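Local atomic coordinates of molybdopterin molybdotransferase (Pyrococcus horikoshii, PDB entry 1UZ5), a protein that probably catalyses the transfer of molybdate onto adenylyl-molybdopterin, giving Mo-molybdopterin and AMP in the biosynthesis of the molybdenum cofactor. Residues A[35-40]-A[156-161]; A[42-47]-A[168-173]. One frame throughout, in Å; residues are numbered along the deposited sequence.

In the fold
Both contacts join the chain around strand 42-43 to the chain around helix 161-169, inside the N-terminal region of MoeA. Contact 1 (35-40 with 156-161) lies at the start of that helix, contact 2 (42-47 with 168-173) at its end, their centres about 15 Å apart. Neither is fully buried: half of the touching residues of contact 1 are buried and none exposed, whereas contact 2 mixes buried residues with exposed ones. The chemistry differs accordingly. Contact 1 is a backbone-to-backbone pairing flanked by arginine and a bound sulfate; contact 2 is side-chain packing of valine, isoleucine and proline, with a serine hydroxyl tying its own loop.

Contact 1 of 2, residues A[35-40]-A[156-161]; sequences GRIAAE and GERLGF. With SO4 (sulfate ion), chain C.
The carbonyl O of Ala38 takes the N-H of Gly156 at 2.8 Å, the shortest of four backbone hydrogen bonds joining the two segments. Beside it, Ala38 N donates to Glu157 O at 2.9 Å, so Ala38 both gives and receives. Leu159 N then meets Arg36 O almost head-on, the C=O...N angle being 175°, and Gly35 N closes the far end on Leu159 O. The backbones run roughly antiparallel, and between the inner two bonds Ile37 and Arg158 form a single bridge, a non-hydrogen-bonded pair with CA atoms 4.5 Å apart. Here CA-H groups turn to the same carbonyls: Arg158 CA to Arg36 O, and Ile37 CA to Glu157 O, each at 3.5 Å. The pairing ties the loop before strand 42-43 to the loop before helix 161-169; Ile37 and Ala39 also bond through their backbones to Phe178 and Lys176 of strand 174-178.

Side chains gather on that pair. Arg158 leaves its backbone with CG anti to N (chi1 -178°), and a bend at chi3 breaks its extended run. The guanidinium lies with one face under Ile37 CD1, which stands 4.0 Å above the plane over its centre, while NH1 at the edge lies 3.0 Å from Gly35 O. The other branch of Ile37, CG2, presses on Gly156 CA and C. Gly35 and Gly156 both have positive phi angles, at which a side chain would run into the preceding carbonyl.

Arg36 pairs with Glu26. Four backbone bonds join the segments, while Arg158 N, on the side away from 35-40, meets O2 of the sulfate at 2.7 Å; with Arg325 and Lys328 also binding this ion, the setting is probably electropositive, though the sulfate itself likely comes from the crystallisation liquor.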
loop_
_atom_site.group_PDB
_atom_site.type_symbol
_atom_site.label_atom_id
_atom_site.label_comp_id
_atom_site.label_asym_id
_atom_site.label_seq_id
_atom_site.Cartn_x
_atom_site.Cartn_y
_atom_site.Cartn_z
ATOM N N GLY A 35 1.090 6.392 5.393
ATOM C CA GLY A 35 -0.219 5.845 5.096
ATOM C C GLY A 35 -0.790 6.222 3.737
ATOM O O GLY A 35 -1.675 5.535 3.230
ATOM N N ARG A 36 -0.296 7.303 3.140
ATOM C CA ARG A 36 -0.793 7.737 1.837
ATOM C C ARG A 36 -0.226 6.902 0.691
ATOM O O ARG A 36 0.725 6.142 0.869
ATOM C CB ARG A 36 -0.481 9.221 1.620
ATOM C CG ARG A 36 -1.062 10.135 2.694
ATOM C CD ARG A 36 -2.594 10.048 2.739
ATOM N NE ARG A 36 -3.227 10.574 1.529
ATOM C CZ ARG A 36 -3.644 11.831 1.391
ATOM N NH1 ARG A 36 -3.501 12.696 2.387
ATOM N NH2 ARG A 36 -4.209 12.226 0.258
ATOM N N ILE A 37 -0.827 7.042 -0.486
ATOM C CA ILE A 37 -0.409 6.293 -1.666
ATOM C C ILE A 37 0.271 7.222 -2.672
ATOM O O ILE A 37 -0.317 8.221 -3.088
ATOM C CB ILE A 37 -1.628 5.644 -2.365
ATOM C CG1 ILE A 37 -2.414 4.786 -1.368
ATOM C CG2 ILE A 37 -1.163 4.807 -3.544
ATOM C CD1 ILE A 37 -1.639 3.628 -0.798
ATOM N N ALA A 38 1.498 6.883 -3.062
ATOM C CA ALA A 38 2.254 7.692 -4.023
ATOM C C ALA A 38 1.508 7.800 -5.352
ATOM O O ALA A 38 1.146 6.788 -5.953
ATOM C CB ALA A 38 3.642 7.073 -4.249
ATOM N N ALA A 39 1.291 9.028 -5.815
ATOM C CA ALA A 39 0.582 9.250 -7.072
ATOM C C ALA A 39 1.457 9.042 -8.307
ATOM O O ALA A 39 0.952 8.980 -9.424
ATOM C CB ALA A 39 -0.027 10.648 -7.089
ATOM N N GLU A 40 2.769 8.941 -8.110
ATOM C CA GLU A 40 3.687 8.715 -9.226
ATOM C C GLU A 40 5.043 8.235 -8.742
ATOM O O GLU A 40 5.378 8.370 -7.560
ATOM C CB GLU A 40 3.870 9.989 -10.057
ATOM C CG GLU A 40 4.366 11.187 -9.283
ATOM C CD GLU A 40 4.598 12.399 -10.174
ATOM O OE1 GLU A 40 3.735 12.692 -11.030
ATOM O OE2 GLU A 40 5.640 13.067 -10.009
ATOM N N GLY A 156 1.479 4.175 -6.847
ATOM C CA GLY A 156 0.593 3.201 -6.235
ATOM C C GLY A 156 1.158 2.536 -4.994
ATOM O O GLY A 156 0.500 1.700 -4.373
ATOM N N GLU A 157 2.374 2.905 -4.615
ATOM C CA GLU A 157 2.988 2.313 -3.437
ATOM C C GLU A 157 2.529 3.032 -2.181
ATOM O O GLU A 157 2.399 4.256 -2.177
ATOM C CB GLU A 157 4.512 2.396 -3.531
ATOM C CG GLU A 157 5.237 1.586 -2.471
ATOM C CD GLU A 157 6.750 1.699 -2.587
ATOM O OE1 GLU A 157 7.246 1.893 -3.716
ATOM O OE2 GLU A 157 7.445 1.579 -1.555
ATOM N N ARG A 158 2.273 2.272 -1.118
ATOM C CA ARG A 158 1.863 2.867 0.148
ATOM C C ARG A 158 3.122 3.346 0.860
ATOM O O ARG A 158 4.133 2.650 0.858
ATOM C CB ARG A 158 1.152 1.837 1.029
ATOM C CG ARG A 158 0.654 2.414 2.355
ATOM C CD ARG A 158 0.002 1.343 3.227
ATOM N NE ARG A 158 -1.209 0.779 2.629
ATOM C CZ ARG A 158 -2.379 1.409 2.552
ATOM N NH1 ARG A 158 -2.514 2.637 3.037
ATOM N NH2 ARG A 158 -3.420 0.804 1.994
ATOM N N LEU A 159 3.065 4.522 1.476
ATOM C CA LEU A 159 4.231 5.047 2.176
ATOM C C LEU A 159 4.299 4.594 3.631
ATOM O O LEU A 159 3.595 5.129 4.490
ATOM C CB LEU A 159 4.245 6.577 2.115
ATOM C CG LEU A 159 4.148 7.205 0.719
ATOM C CD1 LEU A 159 4.044 8.716 0.850
ATOM C CD2 LEU A 159 5.362 6.822 -0.113
ATOM N N GLY A 160 5.139 3.595 3.891
ATOM C CA GLY A 160 5.336 3.096 5.242
ATOM C C GLY A 160 6.479 3.896 5.853
ATOM O O GLY A 160 7.028 4.770 5.177
ATOM N N PHE A 161 6.866 3.605 7.094
ATOM C CA PHE A 161 7.934 4.380 7.725
ATOM C C PHE A 161 9.263 4.300 6.978
ATOM O O PHE A 161 10.067 5.227 7.048
ATOM C CB PHE A 161 8.126 3.993 9.206
ATOM C CG PHE A 161 8.856 2.693 9.424
ATOM C CD1 PHE A 161 8.184 1.482 9.381
ATOM C CD2 PHE A 161 10.225 2.689 9.682
ATOM C CE1 PHE A 161 8.864 0.279 9.593
ATOM C CE2 PHE A 161 10.912 1.498 9.893
ATOM C CZ PHE A 161 10.230 0.287 9.849
HETATM S S SO4 C . 2.679 -1.802 -1.184
HETATM O O1 SO4 C . 3.036 -2.289 -2.694
HETATM O O2 SO4 C . 2.491 -0.372 -1.291
HETATM O O3 SO4 C . 1.615 -2.424 -0.746
HETATM O O4 SO4 C . 3.897 -2.069 -0.464
#

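Contact 2 of 2, residues A[42-47]-A[168-173]; sequences IYSPID and SAVGIN
Val170 is the bump of this contact, and Ser44, Pro45 and Ile46 shape the hollow that takes it. Its two methyls go to different walls. CG1, anti to the carbonyl carbon (chi1 -62°), reaches Ser44 OG at 3.6 Å, while CG2 meets Pro45 CD at 3.7 Å, the two side chains crossing at about a right angle. The proline ring also leans on the backbone, its CG 3.4 Å from Val170 O. Ile46 closes the third wall: CG1 sits between its own N and carbonyl carbon (chi1 61°), against Val170 CB, and CD1 beyond it rests on Val170 CA at 3.8 Å.

A second, smaller fit lies alongside. Ile172 sends CD1 against Ile42 CG2 at 3.7 Å, and the same methyl touches Pro45 CD, so the proline ring packs against both Val170 and Ile172.

The loop keeps its form partly through Ser44, whose OG donates to Ile46 O at 2.6 Å, in the carbonyl plane on a lone pair. An alanine here would probably leave Ile46 O without that donor, free the loop to shift, and open a gap beside Val170 CG1.

Across from this loop, Gly171, at C-prime of the Schellman motif that ends helix 161-169, lies between Val170 and Ile172 in the chain. Strand 42-43 pairs with 151-153, whose Leu152 also touches Val170 and Ser44. From the helix, Leu167 packs on both Ile42 and Ile172, and the chain then leads into strand 174-178.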
loop_
_atom_site.group_PDB
_atom_site.type_symbol
_atom_site.label_atom_id
_atom_site.label_comp_id
_atom_site.label_asym_id
_atom_site.label_seq_id
_atom_site.Cartn_x
_atom_site.Cartn_y
_atom_site.Cartn_z
ATOM N N ILE A 42 8.891 8.035 -7.883
ATOM C CA ILE A 42 9.770 9.053 -7.315
ATOM C C ILE A 42 11.194 8.531 -7.467
ATOM O O ILE A 42 11.507 7.424 -7.028
ATOM C CB ILE A 42 9.496 9.290 -5.821
ATOM C CG1 ILE A 42 8.032 9.682 -5.618
ATOM C CG2 ILE A 42 10.415 10.390 -5.297
ATOM C CD1 ILE A 42 7.637 9.842 -4.167
ATOM N N TYR A 43 12.048 9.334 -8.089
ATOM C CA TYR A 43 13.438 8.951 -8.320
ATOM C C TYR A 43 14.351 9.802 -7.438
ATOM O O TYR A 43 14.062 10.969 -7.181
ATOM C CB TYR A 43 13.766 9.147 -9.800
ATOM C CG TYR A 43 12.909 8.301 -10.724
ATOM C CD1 TYR A 43 13.282 6.997 -11.055
ATOM C CD2 TYR A 43 11.718 8.799 -11.252
ATOM C CE1 TYR A 43 12.490 6.209 -11.890
ATOM C CE2 TYR A 43 10.914 8.014 -12.088
ATOM C CZ TYR A 43 11.307 6.726 -12.400
ATOM O OH TYR A 43 10.520 5.947 -13.216
ATOM N N SER A 44 15.452 9.228 -6.970
ATOM C CA SER A 44 16.342 9.992 -6.101
ATOM C C SER A 44 16.849 11.251 -6.782
ATOM O O SER A 44 17.379 11.192 -7.888
ATOM C CB SER A 44 17.542 9.156 -5.665
ATOM O OG SER A 44 18.320 9.896 -4.736
ATOM N N PRO A 45 16.681 12.410 -6.128
ATOM C CA PRO A 45 17.124 13.698 -6.658
ATOM C C PRO A 45 18.606 13.955 -6.365
ATOM O O PRO A 45 19.173 14.932 -6.840
ATOM C CB PRO A 45 16.225 14.687 -5.930
ATOM C CG PRO A 45 16.130 14.064 -4.575
ATOM C CD PRO A 45 15.908 12.601 -4.885
ATOM N N ILE A 46 19.226 13.087 -5.574
ATOM C CA ILE A 46 20.639 13.262 -5.239
ATOM C C ILE A 46 21.368 11.934 -5.144
ATOM O O ILE A 46 20.743 10.870 -5.066
ATOM C CB ILE A 46 20.831 13.947 -3.866
ATOM C CG1 ILE A 46 20.216 13.069 -2.773
ATOM C CG2 ILE A 46 20.215 15.336 -3.868
ATOM C CD1 ILE A 46 20.629 13.450 -1.366
ATOM N N ASP A 47 22.698 12.013 -5.157
ATOM C CA ASP A 47 23.547 10.842 -5.002
ATOM C C ASP A 47 23.666 10.619 -3.497
ATOM O O ASP A 47 23.706 11.578 -2.728
ATOM C CB ASP A 47 24.961 11.098 -5.541
ATOM C CG ASP A 47 25.058 10.972 -7.047
ATOM O OD1 ASP A 47 24.714 9.893 -7.587
ATOM O OD2 ASP A 47 25.499 11.951 -7.689
ATOM N N SER A 168 12.912 11.297 3.057
ATOM C CA SER A 168 13.565 12.295 3.895
ATOM C C SER A 168 15.081 12.235 3.670
ATOM O O SER A 168 15.744 13.259 3.556
ATOM C CB SER A 168 13.271 12.026 5.371
ATOM O OG SER A 168 14.017 12.902 6.208
ATOM N N ALA A 169 15.607 11.016 3.613
ATOM C CA ALA A 169 17.035 10.778 3.424
ATOM C C ALA A 169 17.601 11.438 2.164
ATOM O O ALA A 169 18.792 11.733 2.100
ATOM C CB ALA A 169 17.306 9.280 3.401
ATOM N N VAL A 170 16.759 11.673 1.162
ATOM C CA VAL A 170 17.234 12.308 -0.056
ATOM C C VAL A 170 16.804 13.771 -0.176
ATOM O O VAL A 170 16.880 14.357 -1.251
ATOM C CB VAL A 170 16.805 11.519 -1.310
ATOM C CG1 VAL A 170 17.425 10.130 -1.270
ATOM C CG2 VAL A 170 15.284 11.425 -1.390
ATOM N N GLY A 171 16.358 14.355 0.936
ATOM C CA GLY A 171 15.966 15.759 0.931
ATOM C C GLY A 171 14.557 16.112 0.484
ATOM O O GLY A 171 14.209 17.289 0.386
ATOM N N ILE A 172 13.741 15.102 0.213
ATOM C CA ILE A 172 12.365 15.334 -0.222
ATOM C C ILE A 172 11.488 15.675 0.987
ATOM O O ILE A 172 11.417 14.906 1.948
ATOM C CB ILE A 172 11.818 14.074 -0.948
ATOM C CG1 ILE A 172 12.524 13.921 -2.299
ATOM C CG2 ILE A 172 10.302 14.179 -1.153
ATOM C CD1 ILE A 172 12.265 12.610 -2.988
ATOM N N ASN A 173 10.827 16.827 0.953
ATOM C CA ASN A 173 9.966 17.204 2.070
ATOM C C ASN A 173 8.495 17.382 1.653
ATOM O O ASN A 173 7.652 17.758 2.466
ATOM C CB ASN A 173 10.499 18.472 2.743
ATOM C CG ASN A 173 10.260 19.710 1.921
ATOM O OD1 ASN A 173 10.355 19.683 0.696
ATOM N ND2 ASN A 173 9.962 20.814 2.594
#